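Local atomic coordinates of lectin (PDB entry 2EIG), a protein that probably binds L-fucose-containing sugars, as a tetrameric legume lectin of Lotus seeds that carries manganese and calcium ions. Residues 202-207 and 219-224; 81-86 and 114-119. One frame throughout, in Å; residues are numbered along the deposited sequence.

Contact 1: residues 202-207 and 219-224; sequences VGFSAT and YSWSFT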
ATOM      1  N   VAL A 202      22.922   7.114  -1.343  1.00 14.58           N
ATOM      2  CA  VAL A 202      22.288   6.308  -2.393  1.00 14.19           C
ATOM      3  C   VAL A 202      23.429   5.779  -3.196  1.00 14.37           C
ATOM      4  O   VAL A 202      24.491   6.455  -3.354  1.00 14.90           O
ATOM      5  CB  VAL A 202      21.274   7.111  -3.272  1.00 13.57           C
ATOM      6  CG1 VAL A 202      20.157   7.586  -2.380  1.00 15.52           C
ATOM      7  CG2 VAL A 202      21.970   8.345  -3.983  1.00 11.56           C
ATOM      8  N   GLY A 203      23.222   4.572  -3.699  1.00 14.46           N
ATOM      9  CA  GLY A 203      24.204   3.927  -4.508  1.00 14.89           C
ATOM     10  C   GLY A 203      24.024   2.433  -4.595  1.00 14.62           C
ATOM     11  O   GLY A 203      22.930   1.881  -4.466  1.00 14.56           O
ATOM     12  N   PHE A 204      25.132   1.771  -4.868  1.00 15.47           N
ATOM     13  CA  PHE A 204      25.092   0.364  -5.214  1.00 14.81           C
ATOM     14  C   PHE A 204      26.064  -0.397  -4.372  1.00 14.79           C
ATOM     15  O   PHE A 204      27.100   0.125  -3.981  1.00 14.00           O
ATOM     16  CB  PHE A 204      25.463   0.161  -6.689  1.00 13.87           C
ATOM     17  CG  PHE A 204      24.601   0.925  -7.629  1.00 16.14           C
ATOM     18  CD1 PHE A 204      25.009   2.191  -8.089  1.00 14.01           C
ATOM     19  CD2 PHE A 204      23.372   0.391  -8.075  1.00 13.02           C
ATOM     20  CE1 PHE A 204      24.202   2.902  -8.970  1.00 13.25           C
ATOM     21  CE2 PHE A 204      22.559   1.123  -8.971  1.00 13.63           C
ATOM     22  CZ  PHE A 204      22.998   2.382  -9.414  1.00 16.47           C
ATOM     23  N   SER A 205      25.706  -1.646  -4.106  1.00 13.84           N
ATOM     24  CA  SER A 205      26.585  -2.574  -3.489  1.00 13.88           C
ATOM     25  C   SER A 205      26.508  -3.862  -4.279  1.00 13.97           C
ATOM     26  O   SER A 205      25.431  -4.264  -4.734  1.00 13.57           O
ATOM     27  CB  SER A 205      26.151  -2.818  -2.035  1.00 13.67           C
ATOM     28  OG  SER A 205      26.972  -3.790  -1.476  1.00 15.35           O
ATOM     29  N   ALA A 206      27.648  -4.518  -4.417  1.00 14.51           N
ATOM     30  CA  ALA A 206      27.719  -5.770  -5.163  1.00 15.01           C
ATOM     31  C   ALA A 206      28.780  -6.667  -4.583  1.00 13.51           C
ATOM     32  O   ALA A 206      29.765  -6.192  -4.075  1.00 15.61           O
ATOM     33  CB  ALA A 206      28.006  -5.484  -6.635  1.00 14.42           C
ATOM     34  N   THR A 207      28.568  -7.981  -4.628  1.00 13.86           N
ATOM     35  CA  THR A 207      29.530  -8.918  -4.115  1.00 13.12           C
ATOM     36  C   THR A 207      29.618 -10.095  -5.074  1.00 14.30           C
ATOM     37  O   THR A 207      28.721 -10.353  -5.854  1.00 13.93           O
ATOM     38  CB  THR A 207      29.115  -9.543  -2.738  1.00 12.72           C
ATOM     39  OG1 THR A 207      27.763 -10.016  -2.855  1.00 12.64           O
ATOM     40  CG2 THR A 207      29.249  -8.540  -1.616  1.00 11.46           C
ATOM     41  N   TYR A 219      25.900   0.913 -16.437  1.00 16.45           N
ATOM     42  CA  TYR A 219      26.181   1.736 -17.578  1.00 18.25           C
ATOM     43  C   TYR A 219      25.764   3.185 -17.426  1.00 18.47           C
ATOM     44  O   TYR A 219      26.321   4.068 -18.085  1.00 18.95           O
ATOM     45  CB  TYR A 219      25.487   1.154 -18.784  1.00 19.38           C
ATOM     46  CG  TYR A 219      25.885  -0.278 -19.004  1.00 21.85           C
ATOM     47  CD1 TYR A 219      24.934  -1.243 -19.152  1.00 20.98           C
ATOM     48  CD2 TYR A 219      27.249  -0.655 -19.021  1.00 23.10           C
ATOM     49  CE1 TYR A 219      25.288  -2.572 -19.339  1.00 23.31           C
ATOM     50  CE2 TYR A 219      27.628  -1.981 -19.197  1.00 22.14           C
ATOM     51  CZ  TYR A 219      26.641  -2.927 -19.361  1.00 23.99           C
ATOM     52  OH  TYR A 219      26.989  -4.226 -19.564  1.00 26.14           O
ATOM     53  N   SER A 220      24.740   3.416 -16.609  1.00 18.73           N
ATOM     54  CA  SER A 220      24.106   4.724 -16.504  1.00 18.71           C
ATOM     55  C   SER A 220      23.310   4.776 -15.227  1.00 17.88           C
ATOM     56  O   SER A 220      22.930   3.739 -14.669  1.00 16.99           O
ATOM     57  CB  SER A 220      23.186   5.023 -17.734  1.00 19.47           C
ATOM     58  OG  SER A 220      21.948   4.316 -17.720  1.00 21.28           O
ATOM     59  N   TRP A 221      23.025   5.983 -14.768  1.00 16.94           N
ATOM     60  CA  TRP A 221      22.306   6.108 -13.503  1.00 15.40           C
ATOM     61  C   TRP A 221      21.849   7.534 -13.375  1.00 15.91           C
ATOM     62  O   TRP A 221      22.646   8.452 -13.494  1.00 16.03           O
ATOM     63  CB  TRP A 221      23.223   5.704 -12.330  1.00 14.86           C
ATOM     64  CG  TRP A 221      22.594   5.793 -10.942  1.00 12.77           C
ATOM     65  CD1 TRP A 221      21.295   5.531 -10.590  1.00 13.48           C
ATOM     66  CD2 TRP A 221      23.293   6.066  -9.728  1.00 16.52           C
ATOM     67  NE1 TRP A 221      21.128   5.691  -9.228  1.00 13.12           N
ATOM     68  CE2 TRP A 221      22.355   5.975  -8.672  1.00 13.81           C
ATOM     69  CE3 TRP A 221      24.646   6.352  -9.423  1.00 16.82           C
ATOM     70  CZ2 TRP A 221      22.720   6.197  -7.329  1.00 15.25           C
ATOM     71  CZ3 TRP A 221      25.001   6.579  -8.100  1.00 15.45           C
ATOM     72  CH2 TRP A 221      24.029   6.495  -7.065  1.00 14.88           C
ATOM     73  N   SER A 222      20.554   7.718 -13.145  1.00 16.60           N
ATOM     74  CA  SER A 222      19.990   9.027 -12.914  1.00 16.01           C
ATOM     75  C   SER A 222      19.203   8.875 -11.612  1.00 15.80           C
ATOM     76  O   SER A 222      18.760   7.778 -11.244  1.00 14.39           O
ATOM     77  CB  SER A 222      19.117   9.531 -14.108  1.00 15.74           C
ATOM     78  OG  SER A 222      18.026   8.628 -14.358  1.00 18.35           O
ATOM     79  N   PHE A 223      19.079   9.981 -10.900  1.00 14.88           N
ATOM     80  CA  PHE A 223      18.406   9.980  -9.630  1.00 14.41           C
ATOM     81  C   PHE A 223      17.832  11.346  -9.452  1.00 14.83           C
ATOM     82  O   PHE A 223      18.522  12.355  -9.681  1.00 14.39           O
ATOM     83  CB  PHE A 223      19.461   9.760  -8.547  1.00 13.25           C
ATOM     84  CG  PHE A 223      18.900   9.745  -7.162  1.00 14.70           C
ATOM     85  CD1 PHE A 223      18.526   8.530  -6.565  1.00 12.43           C
ATOM     86  CD2 PHE A 223      18.747  10.953  -6.437  1.00 12.58           C
ATOM     87  CE1 PHE A 223      18.008   8.509  -5.251  1.00 14.05           C
ATOM     88  CE2 PHE A 223      18.228  10.924  -5.123  1.00 12.90           C
ATOM     89  CZ  PHE A 223      17.849   9.696  -4.559  1.00 11.44           C
ATOM     90  N   THR A 224      16.575  11.415  -9.069  1.00 15.93           N
ATOM     91  CA  THR A 224      16.001  12.717  -8.698  1.00 16.90           C
ATOM     92  C   THR A 224      15.241  12.531  -7.435  1.00 16.37           C
ATOM     93  O   THR A 224      14.370  11.658  -7.371  1.00 17.56           O
ATOM     94  CB  THR A 224      14.989  13.251  -9.752  1.00 16.64           C
ATOM     95  OG1 THR A 224      15.637  13.319 -11.008  1.00 20.48           O
ATOM     96  CG2 THR A 224      14.473  14.645  -9.356  1.00 16.42           C
TER

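Contact 2: residues 81-86 and 114-119; sequences GVVFFL and FVAVEF. With MN (manganese (II) ion), chain F.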
ATOM      1  N   GLY A  81      25.230 -10.702  -6.488  1.00 15.20           N
ATOM      2  CA  GLY A  81      24.197  -9.816  -6.956  1.00 15.70           C
ATOM      3  C   GLY A  81      24.703  -8.423  -6.842  1.00 14.13           C
ATOM      4  O   GLY A  81      25.811  -8.223  -6.377  1.00 13.94           O
ATOM      5  N   VAL A  82      23.881  -7.491  -7.297  1.00 14.73           N
ATOM      6  CA  VAL A  82      24.135  -6.075  -7.137  1.00 15.21           C
ATOM      7  C   VAL A  82      22.818  -5.472  -6.608  1.00 14.36           C
ATOM      8  O   VAL A  82      21.718  -5.890  -6.985  1.00 14.92           O
ATOM      9  CB  VAL A  82      24.628  -5.393  -8.479  1.00 14.85           C
ATOM     10  CG1 VAL A  82      23.669  -5.680  -9.664  1.00 14.55           C
ATOM     11  CG2 VAL A  82      24.824  -3.839  -8.306  1.00 14.63           C
ATOM     12  N   VAL A  83      22.947  -4.519  -5.696  1.00 13.13           N
ATOM     13  CA  VAL A  83      21.788  -3.816  -5.176  1.00 13.04           C
ATOM     14  C   VAL A  83      21.881  -2.328  -5.360  1.00 12.39           C
ATOM     15  O   VAL A  83      22.963  -1.799  -5.325  1.00 12.01           O
ATOM     16  CB  VAL A  83      21.535  -4.188  -3.692  1.00 12.72           C
ATOM     17  CG1 VAL A  83      21.780  -5.713  -3.520  1.00 12.97           C
ATOM     18  CG2 VAL A  83      22.391  -3.339  -2.723  1.00 10.79           C
ATOM     19  N   PHE A  84      20.735  -1.687  -5.577  1.00 12.27           N
ATOM     20  CA  PHE A  84      20.561  -0.301  -5.278  1.00 13.09           C
ATOM     21  C   PHE A  84      20.086  -0.166  -3.814  1.00 13.79           C
ATOM     22  O   PHE A  84      19.152  -0.851  -3.385  1.00 14.11           O
ATOM     23  CB  PHE A  84      19.529   0.382  -6.202  1.00 13.16           C
ATOM     24  CG  PHE A  84      19.263   1.819  -5.805  1.00 16.48           C
ATOM     25  CD1 PHE A  84      20.165   2.836  -6.171  1.00 18.91           C
ATOM     26  CD2 PHE A  84      18.189   2.142  -4.990  1.00 16.56           C
ATOM     27  CE1 PHE A  84      19.950   4.139  -5.776  1.00 17.08           C
ATOM     28  CE2 PHE A  84      17.955   3.434  -4.592  1.00 20.25           C
ATOM     29  CZ  PHE A  84      18.824   4.456  -4.995  1.00 16.77           C
ATOM     30  N   PHE A  85      20.733   0.699  -3.065  1.00 12.73           N
ATOM     31  CA  PHE A  85      20.461   0.844  -1.651  1.00 13.59           C
ATOM     32  C   PHE A  85      20.615   2.271  -1.085  1.00 13.41           C
ATOM     33  O   PHE A  85      21.405   3.101  -1.586  1.00 12.81           O
ATOM     34  CB  PHE A  85      21.231  -0.190  -0.776  1.00 11.87           C
ATOM     35  CG  PHE A  85      22.697   0.152  -0.468  1.00 12.21           C
ATOM     36  CD1 PHE A  85      23.097   0.346   0.832  1.00 10.44           C
ATOM     37  CD2 PHE A  85      23.682   0.156  -1.469  1.00 10.18           C
ATOM     38  CE1 PHE A  85      24.451   0.588   1.176  1.00 14.35           C
ATOM     39  CE2 PHE A  85      25.052   0.434  -1.147  1.00 14.66           C
ATOM     40  CZ  PHE A  85      25.435   0.621   0.173  1.00 11.95           C
ATOM     41  N   LEU A  86      19.776   2.528  -0.088  1.00 12.57           N
ATOM     42  CA  LEU A  86      19.874   3.626   0.841  1.00 14.34           C
ATOM     43  C   LEU A  86      20.359   3.089   2.168  1.00 13.85           C
ATOM     44  O   LEU A  86      19.863   2.030   2.679  1.00 14.24           O
ATOM     45  CB  LEU A  86      18.499   4.253   1.090  1.00 13.71           C
ATOM     46  CG  LEU A  86      17.943   5.163  -0.006  1.00 15.95           C
ATOM     47  CD1 LEU A  86      17.731   4.370  -1.279  1.00 16.01           C
ATOM     48  CD2 LEU A  86      16.591   5.716   0.470  1.00 16.04           C
ATOM     49  N   PHE A 114      18.916  -0.330   6.351  1.00 17.42           N
ATOM     50  CA  PHE A 114      19.068   0.009   4.919  1.00 17.48           C
ATOM     51  C   PHE A 114      17.801  -0.338   4.212  1.00 16.87           C
ATOM     52  O   PHE A 114      16.959  -1.137   4.693  1.00 18.01           O
ATOM     53  CB  PHE A 114      20.267  -0.750   4.245  1.00 17.23           C
ATOM     54  CG  PHE A 114      20.062  -2.241   4.175  1.00 16.78           C
ATOM     55  CD1 PHE A 114      19.301  -2.799   3.148  1.00 18.38           C
ATOM     56  CD2 PHE A 114      20.543  -3.062   5.180  1.00 17.64           C
ATOM     57  CE1 PHE A 114      19.040  -4.153   3.123  1.00 20.27           C
ATOM     58  CE2 PHE A 114      20.279  -4.425   5.180  1.00 16.85           C
ATOM     59  CZ  PHE A 114      19.537  -4.973   4.166  1.00 17.73           C
ATOM     60  N   VAL A 115      17.657   0.255   3.049  1.00 16.85           N
ATOM     61  CA  VAL A 115      16.589  -0.106   2.148  1.00 15.35           C
ATOM     62  C   VAL A 115      17.341  -0.445   0.871  1.00 16.01           C
ATOM     63  O   VAL A 115      18.216   0.315   0.441  1.00 14.66           O
ATOM     64  CB  VAL A 115      15.529   1.029   1.971  1.00 15.16           C
ATOM     65  CG1 VAL A 115      14.560   0.693   0.869  1.00 13.72           C
ATOM     66  CG2 VAL A 115      14.724   1.276   3.274  1.00 14.50           C
ATOM     67  N   ALA A 116      17.047  -1.608   0.307  1.00 15.38           N
ATOM     68  CA  ALA A 116      17.722  -2.027  -0.891  1.00 15.78           C
ATOM     69  C   ALA A 116      16.757  -2.685  -1.890  1.00 15.58           C
ATOM     70  O   ALA A 116      15.750  -3.271  -1.498  1.00 15.82           O
ATOM     71  CB  ALA A 116      18.863  -2.997  -0.523  1.00 16.46           C
ATOM     72  N   VAL A 117      17.047  -2.487  -3.174  1.00 14.89           N
ATOM     73  CA  VAL A 117      16.518  -3.260  -4.259  1.00 14.43           C
ATOM     74  C   VAL A 117      17.683  -4.123  -4.800  1.00 13.92           C
ATOM     75  O   VAL A 117      18.672  -3.620  -5.363  1.00 12.48           O
ATOM     76  CB  VAL A 117      15.912  -2.367  -5.375  1.00 15.19           C
ATOM     77  CG1 VAL A 117      15.359  -3.249  -6.540  1.00 13.25           C
ATOM     78  CG2 VAL A 117      14.800  -1.392  -4.788  1.00 14.12           C
ATOM     79  N   GLU A 118      17.548  -5.425  -4.613  1.00 13.89           N
ATOM     80  CA  GLU A 118      18.608  -6.359  -4.924  1.00 14.96           C
ATOM     81  C   GLU A 118      18.294  -7.094  -6.197  1.00 15.85           C
ATOM     82  O   GLU A 118      17.151  -7.389  -6.528  1.00 17.60           O
ATOM     83  CB  GLU A 118      18.857  -7.382  -3.787  1.00 14.17           C
ATOM     84  CG  GLU A 118      17.642  -8.289  -3.587  1.00 14.63           C
ATOM     85  CD  GLU A 118      17.903  -9.452  -2.655  1.00 16.25           C
ATOM     86  OE1 GLU A 118      18.457  -9.282  -1.567  1.00 17.83           O
ATOM     87  OE2 GLU A 118      17.505 -10.546  -3.034  1.00 15.81           O
ATOM     88  N   PHE A 119      19.352  -7.430  -6.893  1.00 16.72           N
ATOM     89  CA  PHE A 119      19.264  -8.176  -8.117  1.00 16.31           C
ATOM     90  C   PHE A 119      20.192  -9.302  -7.700  1.00 15.28           C
ATOM     91  O   PHE A 119      21.404  -9.194  -7.733  1.00 14.62           O
ATOM     92  CB  PHE A 119      19.809  -7.359  -9.293  1.00 15.36           C
ATOM     93  CG  PHE A 119      18.968  -6.161  -9.650  1.00 17.20           C
ATOM     94  CD1 PHE A 119      19.216  -4.917  -9.074  1.00 15.02           C
ATOM     95  CD2 PHE A 119      17.890  -6.288 -10.543  1.00 15.94           C
ATOM     96  CE1 PHE A 119      18.444  -3.799  -9.396  1.00 19.36           C
ATOM     97  CE2 PHE A 119      17.120  -5.178 -10.875  1.00 20.32           C
ATOM     98  CZ  PHE A 119      17.387  -3.923 -10.304  1.00 17.11           C
TER
HETATM   99 MN    MN F1101      17.847 -12.537  -2.196  1.00 18.87          MN
HETATM  100  O   HOH W   1      18.866 -11.627  -0.503  1.00 20.54           O
HETATM  101  O   HOH W   2      15.843 -12.309  -1.237  1.00 18.09           O

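Contact 1: residues 202-207 and 219-224
F204 and V202 meet W221 and F223 in the core of the legume lectin beta-sandwich, where the seven-stranded sheet faces the other large sheet. Strand 202-207 belongs to the first sheet and strand 219-224 to the second. Their axes come no closer than 9.8 Å, and no hydrogen bond joins them. Side chains bridge the gap, and W221 also reaches the V202 and G203 backbone.

The central pair is a T-shaped (edge-to-face) stack of F204 on W221. The F204 edge, led by CE1, points at one face of the indole. F204 CE1 lies 3.4 Å from W221 CD2, over the six-membered ring. The two planes stand at 65°. W221 reaches across because its CG is anti to its backbone N (chi1 180°). The far end of the indole arrives at the opposite strand, with CH2 3.6 Å from G203 CA. The carbonyl O of V202 lies in the indole plane, at the rim, 3.7 Å from W221 CH2.

V202 spreads its two methyls over two partners. CG1 meets the tip of the F223 ring, 3.7 Å from CE1. CG2 sits over a face of that same ring in a CH-pi contact, 4.3 Å from the F223 centroid. CG2 also touches the indole, 4.0 Å from W221 CZ2.

F3 meets the rings of both W221 and F223, and F66 packs edge-to-face with F204. On the other side of strand 219-224, S222 touches the bound N-acetylglucosamine.

The contact is apolar almost throughout. Its one polar side-chain group, W221 NE1, is buried but satisfied by a hydrogen bond to T64 OG1. That bond helps to hold the turn of the indole. The two sheets are thus joined here by aromatic and methyl contacts rather than by backbone bonds.

Contact 2: residues 81-86 and 114-119
G81-L86 and V115-F119 run antiparallel as neighbouring strands, 4.5 Å apart at their axes, with six backbone hydrogen bonds between V82 and F119, F84 and V117, and L86 and V115. The shortest is V117 N to F84 O, 2.7 Å. In the non-hydrogen-bonded pairs V83-E118 and F85-A116, CA-H groups also meet carbonyls, as in V83 CA to V117 O at 3.1 Å.

On the face of V83, F85, A116 and E118, V83 CG1 lies 3.4 Å from E118 CB and its CG2 touches A116 CB. F85 CB rests on A116 CB at 3.7 Å, while its ring leads away to meet H42 edge-to-face. The strands are central in the seven-stranded sheet of the lectin sandwich. E118, on this sheet, reaches the metal site. The E118 chain is extended beyond CG, and E118 OE2 binds manganese at 2.2 Å. E118 OE1 accepts a 2.6 Å hydrogen bond from a water also bound to the metal, so both carboxylate oxygens are engaged. D120, D127 and H135 complete the site with a second water.

The other face carries V82, F84, L86, V115, V117 and F119 into the core. V82 CG1 packs on F119 CB at 4.2 Å. V82 O lies in plane at the edge of the F119 ring. Beyond, V115 and V117 touch L172, and F84 meets F62, T64 and F66 of the facing sheet.

How the contacts relate
Contact 2 comes first along the chain and closes before contact 1 opens. Their centres are about 9 Å apart. Strands 199-208 and 81-88 are neighbours in the seven-stranded sheet, so the two contacts share that sheet and meet directly. Two probable backbone hydrogen bonds join them: S205 O to V83 N, 2.7 Å, and G203 O to F85 N, 2.9 Å. Contact 2 joins neighbouring strands within the sheet that bears the metal site. Contact 1 packs that same sheet against the facing one. Both therefore belong to one sandwich core.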